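Local coordinates for protein peroxisomal catalase A (Saccharomyces cerevisiae, PDB 1A4E) that breaks down hydrogen peroxide to water and oxygen as a heme-dependent homotetrameric peroxisomal catalase, probably protecting cells from peroxide made by peroxisomal oxidases, at residues 366-372 against 382-388. Residues are numbered along the deposited sequence.
Sequences FFNPAIR and FGSEPTY
This is a buried loop-to-loop contact between 366-372 and 382-388, in the long irregular stretch that joins helix 332-348 to strand 411-418. Neither segment is helix or strand. Each holds a beta turn: type I from Asn-368 to Ile-371, and type II' from Phe-382 to Glu-385, with Gly-383 at phi/psi 59/-134. Asn-368 OD1 accepts from Ala-370 N at 3.1 Å, an Asx turn within 366-372. The backbones come nearest at Pro-369 and Thr-387, with CA atoms 4.9 Å apart. There Thr-387 CA makes a CA-H...O contact of 3.3 Å to Pro-369 O. Arg-372 is the main polar link. Its CA-to-CB bond points toward 382-388, and chi1 to chi3, all m, curl the side chain. NH1 and NH2 of Arg-372 donate hydrogen bonds to Glu-385 O at 3.0 and 2.9 Å. Arg-372 NH1 also donates to Pro-369 O at 3.0 Å, within 366-372, and weakly to Pro-386 O at 3.0 Å. Thr-387 CG2 and Phe-382 CD2 lie over opposite faces of the guanidinium. The CA-to-CB bond of Phe-382 (chi1 m) points toward 366-372. The edge of the Phe-367 ring meets its face, T-shaped, with centroids 5.4 Å apart and planes at 88°. Phe-366 CE2 touches Phe-382 CZ at 3.6 Å, completing an aromatic cluster. Two other subunits enclose the contact. Asn-368 is hydrogen-bonded to Thr-9 and Glu-385 forms a salt bridge with Arg-6, both of a second subunit; Tyr-388 is hydrogen-bonded to Asp-165 of a third. Two beta turns, bridged by an arginine and an aromatic cluster, lie in the wrapping loop at subunit interfaces characteristic of the intertwined catalase tetramer.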
# COMPACT_ATOMS: atom_id res chain seq x y z
N PHE B 366 16.09 3.13 -18.90
CA PHE B 366 15.11 4.14 -18.55
C PHE B 366 15.80 5.44 -18.14
O PHE B 366 16.65 5.46 -17.25
CB PHE B 366 14.24 3.57 -17.41
CG PHE B 366 13.53 4.58 -16.52
CD1 PHE B 366 12.68 5.56 -17.05
CD2 PHE B 366 13.77 4.53 -15.14
CE1 PHE B 366 12.06 6.48 -16.20
CE2 PHE B 366 13.15 5.46 -14.30
CZ PHE B 366 12.30 6.43 -14.83
N PHE B 367 15.46 6.52 -18.83
CA PHE B 367 15.95 7.83 -18.47
C PHE B 367 14.87 8.83 -18.83
O PHE B 367 14.53 9.02 -19.99
CB PHE B 367 17.24 8.20 -19.22
CG PHE B 367 17.66 9.64 -18.96
CD1 PHE B 367 17.80 10.13 -17.64
CD2 PHE B 367 17.87 10.51 -20.04
CE1 PHE B 367 18.12 11.47 -17.41
CE2 PHE B 367 18.19 11.85 -19.81
CZ PHE B 367 18.32 12.33 -18.50
N ASN B 368 14.34 9.47 -17.81
CA ASN B 368 13.37 10.51 -18.02
C ASN B 368 13.46 11.45 -16.83
O ASN B 368 13.23 11.03 -15.69
CB ASN B 368 11.97 9.91 -18.13
CG ASN B 368 10.97 10.93 -18.65
OD1 ASN B 368 10.87 12.05 -18.15
ND2 ASN B 368 10.21 10.56 -19.67
N PRO B 369 13.78 12.73 -17.04
CA PRO B 369 13.97 13.74 -16.00
C PRO B 369 12.77 13.95 -15.09
O PRO B 369 12.93 14.24 -13.91
CB PRO B 369 14.33 15.01 -16.74
CG PRO B 369 14.95 14.46 -17.99
CD PRO B 369 14.02 13.32 -18.36
N ALA B 370 11.56 13.78 -15.63
CA ALA B 370 10.34 14.04 -14.90
C ALA B 370 9.66 12.82 -14.29
O ALA B 370 8.64 12.98 -13.62
CB ALA B 370 9.37 14.75 -15.83
N ILE B 371 10.15 11.60 -14.52
CA ILE B 371 9.59 10.41 -13.87
C ILE B 371 10.54 10.13 -12.71
O ILE B 371 11.60 9.51 -12.85
CB ILE B 371 9.52 9.24 -14.90
CG1 ILE B 371 8.54 9.60 -16.01
CG2 ILE B 371 9.09 7.95 -14.20
CD1 ILE B 371 8.40 8.55 -17.13
N ARG B 372 10.18 10.69 -11.54
CA ARG B 372 11.01 10.64 -10.34
C ARG B 372 10.25 10.25 -9.08
O ARG B 372 9.02 10.21 -9.04
CB ARG B 372 11.65 12.01 -10.06
CG ARG B 372 12.38 12.67 -11.21
CD ARG B 372 13.62 11.90 -11.64
NE ARG B 372 14.78 12.21 -10.82
CZ ARG B 372 15.58 13.25 -11.08
NH1 ARG B 372 15.37 14.08 -12.11
NH2 ARG B 372 16.67 13.44 -10.34
N PHE B 382 18.13 9.08 -10.53
CA PHE B 382 18.94 9.91 -11.42
C PHE B 382 19.80 10.96 -10.73
O PHE B 382 20.26 11.91 -11.37
CB PHE B 382 18.05 10.61 -12.47
CG PHE B 382 17.28 9.62 -13.34
CD1 PHE B 382 17.93 8.53 -13.93
CD2 PHE B 382 15.90 9.80 -13.51
CE1 PHE B 382 17.21 7.62 -14.68
CE2 PHE B 382 15.19 8.87 -14.27
CZ PHE B 382 15.84 7.79 -14.85
N GLY B 383 20.05 10.80 -9.43
CA GLY B 383 20.88 11.70 -8.65
C GLY B 383 20.38 13.14 -8.67
O GLY B 383 19.18 13.42 -8.54
N SER B 384 21.33 14.03 -8.90
CA SER B 384 21.03 15.45 -8.93
C SER B 384 20.49 15.99 -10.25
O SER B 384 20.33 17.21 -10.37
CB SER B 384 22.29 16.22 -8.53
OG SER B 384 23.39 15.88 -9.37
N GLU B 385 20.21 15.11 -11.22
CA GLU B 385 19.60 15.49 -12.50
C GLU B 385 18.36 16.35 -12.30
O GLU B 385 17.53 16.01 -11.45
CB GLU B 385 19.11 14.30 -13.31
CG GLU B 385 20.15 13.61 -14.16
CD GLU B 385 20.66 14.42 -15.34
OE1 GLU B 385 19.86 15.01 -16.07
OE2 GLU B 385 21.88 14.44 -15.53
N PRO B 386 18.20 17.48 -13.01
CA PRO B 386 16.98 18.27 -13.01
C PRO B 386 15.70 17.47 -13.21
O PRO B 386 15.62 16.49 -13.95
CB PRO B 386 17.23 19.29 -14.10
CG PRO B 386 18.70 19.56 -13.91
CD PRO B 386 19.26 18.16 -13.75
N THR B 387 14.66 17.90 -12.50
CA THR B 387 13.37 17.26 -12.58
C THR B 387 12.49 17.79 -13.72
O THR B 387 11.27 17.68 -13.72
CB THR B 387 12.69 17.45 -11.22
OG1 THR B 387 12.81 18.84 -10.93
CG2 THR B 387 13.28 16.57 -10.13
N TYR B 388 13.15 18.37 -14.72
CA TYR B 388 12.51 18.94 -15.88
C TYR B 388 13.59 19.05 -16.96
O TYR B 388 14.76 18.70 -16.74
CB TYR B 388 11.93 20.33 -15.54
CG TYR B 388 12.96 21.44 -15.35
CD1 TYR B 388 13.89 21.38 -14.32
CD2 TYR B 388 12.98 22.51 -16.25
CE1 TYR B 388 14.85 22.38 -14.18
CE2 TYR B 388 13.94 23.52 -16.12
CZ TYR B 388 14.86 23.44 -15.09
OH TYR B 388 15.82 24.42 -14.96